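Local coordinates for porin (Pseudomonas aeruginosa, PDB 3T24), which forms an outer-membrane beta-barrel channel of the OprD family, probably letting small carboxylate-bearing solutes pass across the outer membrane, at residues T119-P123 / V124-N128; V182-S185 / G186-S189; G302-N306 / K307-S311; G212-D215 / N216-Q220; F28-G32 / A33-K37. One frame throughout, in Å; residues are numbered along the deposited sequence.

Contact 1. Residues T119-P123 / V124-N128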
loop_
_atom_site.group_PDB
_atom_site.type_symbol
_atom_site.label_atom_id
_atom_site.label_comp_id
_atom_site.label_asym_id
_atom_site.label_seq_id
_atom_site.Cartn_x
_atom_site.Cartn_y
_atom_site.Cartn_z
ATOM N N THR A 119 -4.217 -10.284 4.754
ATOM C CA THR A 119 -3.906 -8.993 4.144
ATOM C C THR A 119 -3.067 -8.181 5.147
ATOM O O THR A 119 -3.537 -7.235 5.777
ATOM C CB THR A 119 -5.198 -8.268 3.667
ATOM O OG1 THR A 119 -4.853 -7.235 2.747
ATOM C CG2 THR A 119 -5.941 -7.663 4.814
ATOM N N PRO A 120 -1.810 -8.596 5.328
ATOM C CA PRO A 120 -0.927 -7.986 6.330
ATOM C C PRO A 120 -0.645 -6.519 5.995
ATOM O O PRO A 120 -0.767 -6.142 4.837
ATOM C CB PRO A 120 0.342 -8.845 6.252
ATOM C CG PRO A 120 0.276 -9.520 4.928
ATOM C CD PRO A 120 -1.147 -9.666 4.559
ATOM N N LYS A 121 -0.357 -5.702 7.004
ATOM C CA LYS A 121 0.008 -4.296 6.781
ATOM C C LYS A 121 1.302 -4.017 7.528
ATOM O O LYS A 121 1.285 -3.684 8.700
ATOM C CB LYS A 121 -1.071 -3.344 7.278
ATOM C CG LYS A 121 -1.891 -2.706 6.193
ATOM C CD LYS A 121 -1.690 -1.198 6.151
ATOM C CE LYS A 121 -2.102 -0.544 7.457
ATOM N NZ LYS A 121 -2.155 0.943 7.322
ATOM N N LEU A 122 2.419 -4.160 6.840
ATOM C CA LEU A 122 3.714 -4.085 7.483
ATOM C C LEU A 122 4.744 -3.359 6.601
ATOM O O LEU A 122 4.609 -3.324 5.382
ATOM C CB LEU A 122 4.201 -5.496 7.792
ATOM C CG LEU A 122 3.355 -6.289 8.788
ATOM C CD1 LEU A 122 3.713 -7.761 8.664
ATOM C CD2 LEU A 122 3.493 -5.781 10.260
ATOM N N PRO A 123 5.789 -2.783 7.221
ATOM C CA PRO A 123 6.781 -2.092 6.393
ATOM C C PRO A 123 7.379 -2.982 5.332
ATOM O O PRO A 123 7.775 -2.477 4.285
ATOM C CB PRO A 123 7.846 -1.667 7.410
ATOM C CG PRO A 123 7.034 -1.424 8.674
ATOM C CD PRO A 123 5.999 -2.532 8.665
ATOM N N VAL A 124 7.420 -4.288 5.566
ATOM C CA VAL A 124 7.967 -5.186 4.559
ATOM C C VAL A 124 6.943 -5.840 3.646
ATOM O O VAL A 124 7.313 -6.656 2.804
ATOM C CB VAL A 124 8.830 -6.271 5.198
ATOM C CG1 VAL A 124 10.091 -5.641 5.750
ATOM C CG2 VAL A 124 8.046 -6.985 6.286
ATOM N N ILE A 125 5.668 -5.482 3.805
ATOM C CA ILE A 125 4.611 -5.967 2.904
ATOM C C ILE A 125 3.345 -5.104 3.026
ATOM O O ILE A 125 2.588 -5.190 4.013
ATOM C CB ILE A 125 4.301 -7.484 3.108
ATOM C CG1 ILE A 125 3.095 -7.924 2.277
ATOM C CG2 ILE A 125 3.997 -7.795 4.562
ATOM C CD1 ILE A 125 3.129 -7.406 0.810
ATOM N N MET A 126 3.137 -4.250 2.030
ATOM C CA MET A 126 1.927 -3.434 1.952
ATOM C C MET A 126 1.138 -3.834 0.722
ATOM O O MET A 126 1.444 -3.418 -0.387
ATOM C CB MET A 126 2.232 -1.931 1.921
ATOM C CG MET A 126 2.912 -1.430 3.166
ATOM S SD MET A 126 1.771 -1.198 4.548
ATOM C CE MET A 126 0.681 0.030 3.833
ATOM N N PRO A 127 0.116 -4.663 0.930
ATOM C CA PRO A 127 -0.702 -5.231 -0.146
ATOM C C PRO A 127 -1.383 -4.112 -0.915
ATOM O O PRO A 127 -1.825 -3.138 -0.312
ATOM C CB PRO A 127 -1.727 -6.067 0.617
ATOM C CG PRO A 127 -1.055 -6.387 1.931
ATOM C CD PRO A 127 -0.293 -5.149 2.263
ATOM N N ASN A 128 -1.433 -4.224 -2.236
ATOM C CA ASN A 128 -2.129 -3.216 -3.013
ATOM C C ASN A 128 -3.653 -3.231 -2.838
ATOM O O ASN A 128 -4.275 -4.299 -2.814
ATOM C CB ASN A 128 -1.825 -3.342 -4.496
ATOM C CG ASN A 128 -2.508 -2.257 -5.284
ATOM O OD1 ASN A 128 -3.604 -2.452 -5.799
ATOM N ND2 ASN A 128 -1.893 -1.087 -5.334
HETATM O O HOH W 1 -4.991 -5.612 -0.240
#
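The CG2 methyl of Ile125 is the bump that fills the hollow between Pro120 and Leu122 on the facing arm. It sits 4.1 Å from Pro120 CG and 4.0 Å from Leu122 CB, and CG1 of Ile125 slides along the same proline ring. With CG1 anti to the backbone N (chi1 173°), it is the CG2 branch that meets both neighbours.

Across from this cluster, Met126 curls round the other arm. The bend at chi2 brings SD to 3.6 Å from Leu122 O, and that at chi3 turns CE to 3.5 Å from Lys121 CD. At the open end Pro127 crosses Thr119 at about a right angle, Pro127 CB lying 4.0 Å from Thr119 OG1.

A type I turn from Leu122 to Ile125 joins the arms. Leu122 N donates to Ile125 O (3.0 Å), and Ile125 N returns a bond to Leu122 O (2.9 Å). At the corner of the turn, Val124 packs against the inside of the barrel wall, on His210, Gln220 and Tyr222.

Lacking an N-H, Pro120 and Pro127 probably help stop the pairing at one bridge; otherwise the arms meet mainly by apolar contact, with a water between Thr119 OG1 (weakly held) and Asn128 O.

Contact 2. Residues V182-S185 / G186-S189. With SO4 (sulfate ion), chain E.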
loop_
_atom_site.group_PDB
_atom_site.type_symbol
_atom_site.label_atom_id
_atom_site.label_comp_id
_atom_site.label_asym_id
_atom_site.label_seq_id
_atom_site.Cartn_x
_atom_site.Cartn_y
_atom_site.Cartn_z
ATOM N N VAL A 182 17.745 -7.840 -11.199
ATOM C CA VAL A 182 17.959 -8.902 -12.152
ATOM C C VAL A 182 17.852 -10.233 -11.437
ATOM O O VAL A 182 18.453 -10.456 -10.392
ATOM C CB VAL A 182 19.359 -8.774 -12.871
ATOM C CG1 VAL A 182 19.656 -10.015 -13.666
ATOM C CG2 VAL A 182 19.372 -7.552 -13.789
ATOM N N VAL A 183 17.117 -11.136 -12.050
ATOM C CA VAL A 183 16.712 -12.353 -11.391
ATOM C C VAL A 183 16.948 -13.522 -12.333
ATOM O O VAL A 183 16.824 -13.373 -13.556
ATOM C CB VAL A 183 15.206 -12.184 -10.991
ATOM C CG1 VAL A 183 14.343 -13.330 -11.454
ATOM C CG2 VAL A 183 15.065 -11.893 -9.502
ATOM N N ARG A 184 17.319 -14.672 -11.774
ATOM C CA ARG A 184 17.415 -15.904 -12.546
ATOM C C ARG A 184 16.159 -16.108 -13.409
ATOM O O ARG A 184 15.045 -15.865 -12.963
ATOM C CB ARG A 184 17.618 -17.095 -11.605
ATOM C CG ARG A 184 17.986 -18.390 -12.310
ATOM C CD ARG A 184 18.799 -19.313 -11.403
ATOM N NE ARG A 184 17.974 -19.955 -10.383
ATOM C CZ ARG A 184 17.570 -21.220 -10.433
ATOM N NH1 ARG A 184 17.924 -21.991 -11.456
ATOM N NH2 ARG A 184 16.821 -21.718 -9.455
ATOM N N SER A 185 16.330 -16.531 -14.652
ATOM C CA SER A 185 15.163 -16.718 -15.507
ATOM C C SER A 185 14.116 -17.679 -14.903
ATOM O O SER A 185 14.452 -18.751 -14.405
ATOM C CB SER A 185 15.581 -17.237 -16.890
ATOM O OG SER A 185 14.463 -17.364 -17.747
ATOM N N GLY A 186 12.844 -17.303 -15.011
ATOM C CA GLY A 186 11.751 -18.163 -14.586
ATOM C C GLY A 186 11.586 -18.230 -13.077
ATOM O O GLY A 186 10.783 -18.997 -12.574
ATOM N N LEU A 187 12.338 -17.425 -12.337
ATOM C CA LEU A 187 12.341 -17.594 -10.894
ATOM C C LEU A 187 11.033 -17.176 -10.240
ATOM O O LEU A 187 10.489 -16.103 -10.505
ATOM C CB LEU A 187 13.463 -16.797 -10.263
ATOM C CG LEU A 187 13.528 -17.009 -8.764
ATOM C CD1 LEU A 187 14.216 -18.341 -8.485
ATOM C CD2 LEU A 187 14.241 -15.866 -8.091
ATOM N N THR A 188 10.573 -17.987 -9.313
ATOM C CA THR A 188 9.346 -17.666 -8.599
ATOM C C THR A 188 9.517 -18.120 -7.143
ATOM O O THR A 188 10.439 -18.863 -6.855
ATOM C CB THR A 188 8.164 -18.352 -9.326
ATOM O OG1 THR A 188 6.970 -17.596 -9.139
ATOM C CG2 THR A 188 7.984 -19.786 -8.867
ATOM N N SER A 189 8.666 -17.661 -6.227
ATOM C CA SER A 189 8.793 -18.030 -4.802
ATOM C C SER A 189 7.464 -18.384 -4.114
ATOM O O SER A 189 6.504 -17.604 -4.150
ATOM C CB SER A 189 9.398 -16.867 -4.015
ATOM O OG SER A 189 9.562 -17.208 -2.642
HETATM S S SO4 E . 19.485 -17.149 -16.205
HETATM O O1 SO4 E . 19.309 -15.694 -16.183
HETATM O O2 SO4 E . 18.190 -17.814 -16.175
HETATM O O3 SO4 E . 20.169 -17.499 -17.451
HETATM O O4 SO4 E . 20.220 -17.611 -15.023
#
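A sulfate ion, probably from the crystallisation liquor, perches on the outside of the turn in which Arg184 O accepts a hydrogen bond from Leu187 N. It is held by the backbone rather than by the nearby arginine: Ser185 N donates to sulfate O2 at 2.7 Å, although that oxygen is placed with some doubt, and more weakly to O1. Of Arg184, it is the aliphatic part that approaches the ion, CG lying 3.6 Å from sulfate O4. Its guanidinium is poorly ordered and bends at chi3 to the other side, where NH2 comes within 4.4 Å of Leu187 CD1.

The turn bond from Leu187 N to Arg184 O is long, at 3.2 Å, and its donor stands 36° above the carbonyl plane. Underneath, Leu187 CB rests against the same carbonyl oxygen at 3.3 Å and meets Val183 CG1 at 3.8 Å, the two side chains crossing at about a right angle. CG of Leu187 is anti to the backbone N (chi1 -177°), and the isobutyl group packs on Phe217; Val183 leans on Ser252. These contacts fasten the loop between strands 150-161 and 192-200 to neighbouring loops.

Gly186, at a phi of 75°, occupies the third position, and Arg184 to Leu187 thus form the classical type II beta turn with glycine at that corner.

Contact 3. Residues G302-N306 / K307-S311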
loop_
_atom_site.group_PDB
_atom_site.type_symbol
_atom_site.label_atom_id
_atom_site.label_comp_id
_atom_site.label_asym_id
_atom_site.label_seq_id
_atom_site.Cartn_x
_atom_site.Cartn_y
_atom_site.Cartn_z
ATOM N N GLY A 302 4.594 6.955 -10.003
ATOM C CA GLY A 302 5.960 6.526 -9.764
ATOM C C GLY A 302 6.286 6.199 -8.315
ATOM O O GLY A 302 5.725 6.778 -7.383
ATOM N N ASP A 303 7.190 5.249 -8.116
ATOM C CA ASP A 303 7.673 4.974 -6.768
ATOM C C ASP A 303 9.048 5.605 -6.472
ATOM O O ASP A 303 9.550 5.539 -5.350
ATOM C CB ASP A 303 7.661 3.474 -6.481
ATOM C CG ASP A 303 8.558 2.698 -7.390
ATOM O OD1 ASP A 303 9.351 3.301 -8.149
ATOM O OD2 ASP A 303 8.481 1.457 -7.330
ATOM N N PHE A 304 9.641 6.226 -7.489
ATOM C CA PHE A 304 10.919 6.910 -7.346
ATOM C C PHE A 304 11.944 6.035 -6.672
ATOM O O PHE A 304 12.757 6.498 -5.876
ATOM C CB PHE A 304 10.725 8.242 -6.621
ATOM C CG PHE A 304 9.869 9.179 -7.393
ATOM C CD1 PHE A 304 10.434 10.094 -8.245
ATOM C CD2 PHE A 304 8.486 9.076 -7.335
ATOM C CE1 PHE A 304 9.636 10.946 -8.998
ATOM C CE2 PHE A 304 7.695 9.898 -8.086
ATOM C CZ PHE A 304 8.265 10.837 -8.927
ATOM N N ALA A 305 11.902 4.759 -7.040
ATOM C CA ALA A 305 12.717 3.742 -6.414
ATOM C C ALA A 305 13.703 3.090 -7.386
ATOM O O ALA A 305 14.064 1.932 -7.197
ATOM C CB ALA A 305 11.806 2.679 -5.797
ATOM N N ASN A 306 14.109 3.816 -8.430
ATOM C CA ASN A 306 15.127 3.334 -9.371
ATOM C C ASN A 306 16.544 3.389 -8.778
ATOM O O ASN A 306 16.787 4.087 -7.799
ATOM C CB ASN A 306 15.065 4.117 -10.694
ATOM C CG ASN A 306 13.724 3.948 -11.420
ATOM O OD1 ASN A 306 13.450 2.891 -11.990
ATOM N ND2 ASN A 306 12.898 4.992 -11.408
ATOM N N LYS A 307 17.469 2.642 -9.368
ATOM C CA LYS A 307 18.860 2.628 -8.906
ATOM C C LYS A 307 19.409 4.050 -8.715
ATOM O O LYS A 307 19.301 4.882 -9.612
ATOM C CB LYS A 307 19.722 1.849 -9.890
ATOM C CG LYS A 307 21.228 1.799 -9.554
ATOM C CD LYS A 307 21.954 0.996 -10.633
ATOM C CE LYS A 307 23.416 0.687 -10.304
ATOM N NZ LYS A 307 24.108 1.934 -9.944
ATOM N N ASP A 308 19.935 4.325 -7.522
ATOM C CA ASP A 308 20.551 5.614 -7.186
ATOM C C ASP A 308 19.591 6.797 -7.116
ATOM O O ASP A 308 20.003 7.923 -6.815
ATOM C CB ASP A 308 21.701 5.960 -8.153
ATOM C CG ASP A 308 22.796 4.917 -8.167
ATOM O OD1 ASP A 308 23.099 4.318 -7.114
ATOM O OD2 ASP A 308 23.367 4.699 -9.250
ATOM N N GLU A 309 18.320 6.564 -7.390
ATOM C CA GLU A 309 17.373 7.671 -7.421
ATOM C C GLU A 309 17.280 8.422 -6.086
ATOM O O GLU A 309 17.185 7.813 -5.022
ATOM C CB GLU A 309 15.998 7.188 -7.890
ATOM C CG GLU A 309 14.974 8.307 -8.094
ATOM C CD GLU A 309 13.823 7.878 -8.986
ATOM O OE1 GLU A 309 13.708 6.663 -9.267
ATOM O OE2 GLU A 309 13.040 8.760 -9.405
ATOM N N LYS A 310 17.344 9.751 -6.159
ATOM C CA LYS A 310 17.056 10.620 -5.028
ATOM C C LYS A 310 15.837 11.422 -5.428
ATOM O O LYS A 310 15.729 11.842 -6.577
ATOM C CB LYS A 310 18.191 11.617 -4.761
ATOM C CG LYS A 310 19.563 11.004 -4.557
ATOM N N SER A 311 14.941 11.666 -4.481
ATOM C CA SER A 311 13.717 12.393 -4.784
ATOM C C SER A 311 13.250 13.240 -3.602
ATOM O O SER A 311 13.492 12.910 -2.437
ATOM C CB SER A 311 12.613 11.423 -5.230
ATOM O OG SER A 311 12.293 10.488 -4.209
HETATM O O HOH W 2 14.120 8.385 -4.578
#
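Glu309 OE1 is gripped twice by Asn306. The side-chain ND2 reaches it at 2.8 Å on the syn side of the carboxylate, while the backbone N of Asn306 comes to the same oxygen at 3.0 Å on the anti side. Amide and carboxylate lie side by side, nearly parallel (planes 15° apart), both donors only modestly out of the carboxylate plane. Glu309 can reach so far back because its CG is anti to the backbone N (chi1 -174°) and the chain runs on extended. The other oxygen, OE2, sits 3.1 Å from Phe304 CD1, the ring plane turned 59° from the carboxylate.

Backbone geometry brings the pair together: Glu309 N donates to Asn306 O at 2.9 Å, closing a type II turn with Asp308 at its third position. Upstream, Asp303 OD1 accepts from Ala305 N (3.1 Å) in an Asx turn that shapes the approach to Asn306. At the turn's corners, Lys307 NZ and Asp308 OD2 form a salt bridge at 2.9 Å; NZ also pairs with Asp341.

Farther out, Lys178 N binds Asn306 OD1 and helps fix the rotation of the amide, and Arg179 pairs with Asp303.

Burial, together with a carboxylate of Glu351 close to OE2, would probably raise the proton affinity of one of the two acids; the two N-H donors on OE1 would work the other way for Glu309.

Contact 4. Residues G212-D215 / N216-Q220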
loop_
_atom_site.group_PDB
_atom_site.type_symbol
_atom_site.label_atom_id
_atom_site.label_comp_id
_atom_site.label_asym_id
_atom_site.label_seq_id
_atom_site.Cartn_x
_atom_site.Cartn_y
_atom_site.Cartn_z
ATOM N N GLY A 212 11.830 -9.237 6.405
ATOM C CA GLY A 212 11.103 -9.991 5.407
ATOM C C GLY A 212 12.045 -10.709 4.451
ATOM O O GLY A 212 13.064 -10.160 4.026
ATOM N N LYS A 213 11.697 -11.940 4.100
ATOM C CA LYS A 213 12.472 -12.691 3.131
ATOM C C LYS A 213 11.605 -13.354 2.072
ATOM O O LYS A 213 10.836 -14.264 2.360
ATOM C CB LYS A 213 13.341 -13.742 3.833
ATOM C CG LYS A 213 14.232 -14.519 2.876
ATOM C CD LYS A 213 14.954 -15.639 3.599
ATOM C CE LYS A 213 14.958 -16.880 2.738
ATOM N NZ LYS A 213 15.233 -18.086 3.541
ATOM N N LEU A 214 11.723 -12.893 0.836
ATOM C CA LEU A 214 11.084 -13.579 -0.275
ATOM C C LEU A 214 12.076 -14.637 -0.758
ATOM O O LEU A 214 13.101 -14.317 -1.372
ATOM C CB LEU A 214 10.719 -12.605 -1.388
ATOM C CG LEU A 214 9.946 -13.196 -2.568
ATOM C CD1 LEU A 214 8.584 -13.819 -2.113
ATOM C CD2 LEU A 214 9.739 -12.148 -3.686
ATOM N N ASP A 215 11.784 -15.897 -0.468
ATOM C CA ASP A 215 12.783 -16.937 -0.664
ATOM C C ASP A 215 13.383 -16.875 -2.072
ATOM O O ASP A 215 12.654 -16.765 -3.072
ATOM C CB ASP A 215 12.204 -18.320 -0.354
ATOM C CG ASP A 215 13.265 -19.336 -0.004
ATOM O OD1 ASP A 215 14.293 -18.973 0.611
ATOM O OD2 ASP A 215 13.072 -20.513 -0.351
ATOM N N ASN A 216 14.719 -16.932 -2.116
ATOM C CA ASN A 216 15.511 -16.866 -3.349
ATOM C C ASN A 216 15.625 -15.481 -4.001
ATOM O O ASN A 216 16.508 -15.253 -4.846
ATOM C CB ASN A 216 15.072 -17.935 -4.366
ATOM C CG ASN A 216 15.255 -19.348 -3.822
ATOM O OD1 ASN A 216 16.265 -19.658 -3.183
ATOM N ND2 ASN A 216 14.265 -20.198 -4.042
ATOM N N PHE A 217 14.770 -14.552 -3.588
ATOM C CA PHE A 217 14.809 -13.203 -4.142
ATOM C C PHE A 217 15.632 -12.239 -3.310
ATOM O O PHE A 217 16.619 -11.698 -3.795
ATOM C CB PHE A 217 13.389 -12.655 -4.344
ATOM C CG PHE A 217 12.675 -13.267 -5.504
ATOM C CD1 PHE A 217 12.671 -12.637 -6.737
ATOM C CD2 PHE A 217 12.030 -14.493 -5.371
ATOM C CE1 PHE A 217 12.015 -13.194 -7.805
ATOM C CE2 PHE A 217 11.380 -15.067 -6.441
ATOM C CZ PHE A 217 11.361 -14.409 -7.665
ATOM N N TYR A 218 15.221 -12.025 -2.060
ATOM C CA TYR A 218 15.850 -11.019 -1.211
ATOM C C TYR A 218 15.530 -11.180 0.264
ATOM O O TYR A 218 14.533 -11.822 0.655
ATOM C CB TYR A 218 15.429 -9.606 -1.657
ATOM C CG TYR A 218 13.970 -9.246 -1.378
ATOM C CD1 TYR A 218 13.590 -8.691 -0.159
ATOM C CD2 TYR A 218 12.978 -9.468 -2.331
ATOM C CE1 TYR A 218 12.292 -8.362 0.098
ATOM C CE2 TYR A 218 11.658 -9.118 -2.090
ATOM C CZ TYR A 218 11.324 -8.578 -0.866
ATOM O OH TYR A 218 10.023 -8.231 -0.614
ATOM N N LYS A 219 16.389 -10.575 1.075
ATOM C CA LYS A 219 16.155 -10.390 2.498
ATOM C C LYS A 219 16.125 -8.897 2.723
ATOM O O LYS A 219 16.868 -8.145 2.089
ATOM C CB LYS A 219 17.311 -10.944 3.325
ATOM C CG LYS A 219 17.775 -12.316 2.954
ATOM C CD LYS A 219 18.762 -12.834 3.987
ATOM C CE LYS A 219 19.765 -13.765 3.349
ATOM N NZ LYS A 219 20.650 -13.014 2.408
ATOM N N GLN A 220 15.311 -8.457 3.665
ATOM C CA GLN A 220 15.197 -7.038 3.911
ATOM C C GLN A 220 15.015 -6.796 5.401
ATOM O O GLN A 220 14.245 -7.499 6.064
ATOM C CB GLN A 220 14.013 -6.486 3.134
ATOM C CG GLN A 220 13.791 -4.983 3.257
ATOM C CD GLN A 220 12.638 -4.531 2.378
ATOM O OE1 GLN A 220 11.490 -4.485 2.820
ATOM N NE2 GLN A 220 12.934 -4.235 1.115
#
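Gly212 pairs with Gln220 through both of its backbone groups: its N donates to Gln220 O at 3.0 Å, and its O receives Gln220 N at 2.8 Å. Next comes Lys213, in a non-hydrogen-bonded pair with Lys219. Their chains start out alongside each other, CG to CG 4.2 Å, but the ammonium ends part: Lys213 NZ makes a salt bridge to Asp215 OD1 (3.2 Å), while Lys219 NZ goes to Asp248 O. The segments are the end of the antiparallel beta hairpin of strands 205-214 and 218-230, part of the barrel wall, and Asp215, Asn216 and Phe217 make its connection.

Leu214 meets both Phe217 and Tyr218. Its O accepts two donors, Phe217 N at 2.8 Å and Tyr218 N at 3.2 Å. Its side chain, with CG anti to the backbone N (chi1 -176°), runs beside Phe217, CD2 touching the ring at CG (3.6 Å), while CB meets Tyr218 CE2. Phe192 of the neighbouring strand touches both Leu214 and Tyr218.

At Asp215 the chain turns. The backbone O lies at the edge of the Phe217 ring, 3.3 Å from CD2, and takes a hydrogen bond from Ser189 OG; the carboxylate stacks loosely on the Asn216 amide, their planes 27° apart.

Contact 5. Residues F28-G32 / A33-K37. With SO4 (sulfate ion), chain D; SO4 (sulfate ion), chain G.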
loop_
_atom_site.group_PDB
_atom_site.type_symbol
_atom_site.label_atom_id
_atom_site.label_comp_id
_atom_site.label_asym_id
_atom_site.label_seq_id
_atom_site.Cartn_x
_atom_site.Cartn_y
_atom_site.Cartn_z
ATOM N N PHE A 28 -0.655 8.386 -22.844
ATOM C CA PHE A 28 0.799 8.466 -23.075
ATOM C C PHE A 28 1.183 9.666 -23.924
ATOM O O PHE A 28 0.673 9.867 -25.033
ATOM C CB PHE A 28 1.353 7.182 -23.682
ATOM C CG PHE A 28 1.272 6.014 -22.756
ATOM C CD1 PHE A 28 2.404 5.564 -22.076
ATOM C CD2 PHE A 28 0.052 5.380 -22.528
ATOM C CE1 PHE A 28 2.326 4.482 -21.197
ATOM C CE2 PHE A 28 -0.037 4.302 -21.652
ATOM C CZ PHE A 28 1.107 3.851 -20.985
ATOM N N ARG A 29 2.085 10.467 -23.382
ATOM C CA ARG A 29 2.495 11.711 -24.019
ATOM C C ARG A 29 3.882 11.596 -24.661
ATOM O O ARG A 29 4.840 11.148 -24.030
ATOM C CB ARG A 29 2.502 12.837 -22.985
ATOM C CG ARG A 29 1.217 12.953 -22.196
ATOM C CD ARG A 29 0.029 13.362 -23.075
ATOM N NE ARG A 29 0.192 14.686 -23.670
ATOM C CZ ARG A 29 -0.710 15.272 -24.453
ATOM N NH1 ARG A 29 -1.858 14.656 -24.716
ATOM N NH2 ARG A 29 -0.471 16.476 -24.969
ATOM N N GLN A 30 3.987 12.011 -25.918
ATOM C CA GLN A 30 5.276 12.034 -26.609
ATOM C C GLN A 30 5.364 13.368 -27.319
ATOM O O GLN A 30 4.498 13.703 -28.129
ATOM C CB GLN A 30 5.400 10.867 -27.603
ATOM C CG GLN A 30 6.803 10.669 -28.203
ATOM C CD GLN A 30 6.990 9.295 -28.870
ATOM O OE1 GLN A 30 6.023 8.578 -29.139
ATOM N NE2 GLN A 30 8.240 8.929 -29.128
ATOM N N GLU A 31 6.393 14.143 -27.001
ATOM C CA GLU A 31 6.392 15.527 -27.431
ATOM C C GLU A 31 5.179 16.119 -26.713
ATOM O O GLU A 31 4.804 15.637 -25.637
ATOM C CB GLU A 31 6.280 15.586 -28.959
ATOM C CG GLU A 31 5.925 16.927 -29.563
ATOM C CD GLU A 31 4.548 16.922 -30.216
ATOM O OE1 GLU A 31 4.451 16.787 -31.459
ATOM O OE2 GLU A 31 3.555 17.057 -29.478
ATOM N N GLY A 32 4.558 17.147 -27.277
ATOM C CA GLY A 32 3.374 17.715 -26.658
ATOM C C GLY A 32 2.111 17.139 -27.256
ATOM O O GLY A 32 1.143 17.864 -27.509
ATOM N N ALA A 33 2.123 15.829 -27.495
ATOM C CA ALA A 33 0.988 15.153 -28.122
ATOM C C ALA A 33 0.703 13.757 -27.552
ATOM O O ALA A 33 1.543 13.149 -26.875
ATOM C CB ALA A 33 1.196 15.075 -29.622
ATOM N N SER A 34 -0.485 13.256 -27.873
ATOM C CA SER A 34 -0.952 11.963 -27.409
ATOM C C SER A 34 -0.498 10.850 -28.341
ATOM O O SER A 34 -0.862 10.817 -29.513
ATOM C CB SER A 34 -2.478 11.946 -27.311
ATOM O OG SER A 34 -2.917 10.637 -26.999
ATOM N N GLN A 35 0.295 9.933 -27.808
ATOM C CA GLN A 35 0.803 8.823 -28.595
ATOM C C GLN A 35 -0.132 7.612 -28.525
ATOM O O GLN A 35 -0.238 6.841 -29.474
ATOM C CB GLN A 35 2.209 8.447 -28.121
ATOM C CG GLN A 35 3.194 8.224 -29.263
ATOM C CD GLN A 35 3.322 9.425 -30.212
ATOM O OE1 GLN A 35 3.221 10.588 -29.803
ATOM N NE2 GLN A 35 3.552 9.135 -31.487
ATOM N N SER A 36 -0.794 7.444 -27.383
ATOM C CA SER A 36 -1.727 6.349 -27.186
ATOM C C SER A 36 -2.527 6.557 -25.895
ATOM O O SER A 36 -2.117 7.319 -25.009
ATOM C CB SER A 36 -0.986 5.004 -27.178
ATOM O OG SER A 36 -0.300 4.783 -25.959
ATOM N N LYS A 37 -3.664 5.877 -25.793
ATOM C CA LYS A 37 -4.560 6.025 -24.644
ATOM C C LYS A 37 -5.052 4.682 -24.145
ATOM O O LYS A 37 -5.179 3.730 -24.911
ATOM C CB LYS A 37 -5.792 6.854 -25.015
ATOM C CG LYS A 37 -5.505 8.289 -25.433
ATOM C CD LYS A 37 -6.791 8.999 -25.849
ATOM C CE LYS A 37 -6.510 10.409 -26.351
ATOM N NZ LYS A 37 -5.904 11.237 -25.277
HETATM S S SO4 D . 3.066 17.710 -22.767
HETATM O O1 SO4 D . 3.976 18.405 -23.670
HETATM O O2 SO4 D . 1.682 18.092 -23.021
HETATM O O3 SO4 D . 3.184 16.281 -23.030
HETATM O O4 SO4 D . 3.462 18.064 -21.402
HETATM S S SO4 G . -3.219 16.004 -27.857
HETATM O O1 SO4 G . -2.971 17.193 -27.040
HETATM O O2 SO4 G . -4.615 15.596 -27.727
HETATM O O3 SO4 G . -2.911 16.281 -29.257
HETATM O O4 SO4 G . -2.360 14.922 -27.396
#
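A beta bulge distorts the tip of the hairpin made by strands 14-30 and 33-50, where Phe28 bonds to two successive residues of the opposite strand. Phe28 N donates to Ser36 O and Phe28 O accepts Gln35 N, both at 2.8 Å. Ser36 OG approaches the ring obliquely, 3.5 Å from Phe28 CD2. Past the bulge, Gln30 N donates to Ala33 O at 2.9 Å, and Ala33 N returns a longer bond to Gln30 O.

On the other face Arg29 folds back over the opposite strand. With CG anti to the carbonyl carbon (chi1 -51°), bends at chi2 and chi3 (-66°, -63°) lay its guanidinium flat above the backbone, Ala33 C 3.7 Å beneath its centre. Two sulfate ions, probably from the crystallisation liquor, lie round it, one oxygen of each in the plane at its edge. All bonds to them are weak: NH2 to both, NE to the first, and NH1 to O4 of the second, which approaches obliquely at 2.7 Å. Asp27 adds a salt bridge to NH1 and receives Ser34 OG.

Glu31 and Gly32 form the two-residue connection of this tight, bulged antiparallel hairpin at the rim of a porin-type beta barrel.

Overall arrangement
Along the chain the order is contact 5, contact 1, contact 2, contact 4, contact 3. Contacts 4 and 5 are hairpin ends of the barrel wall, their centres 38 Å apart, and contact 3 leads into wall strand 310-319. Contacts 1 and 2 belong to long loops, and contact 1 lies deepest, about 7 Å from the centre of the chain. Contact 4 touches both, Val124 meeting Gly212 and Ser189 meeting Phe217. Contacts 2 and 3 come within about 9 Å at their nearest atoms. Contact 5 is the most remote, no nearer than about 12 Å (nearest atoms, to contact 3). The depth of contact 1 is consistent with porin loops folding into the barrel and narrowing its channel.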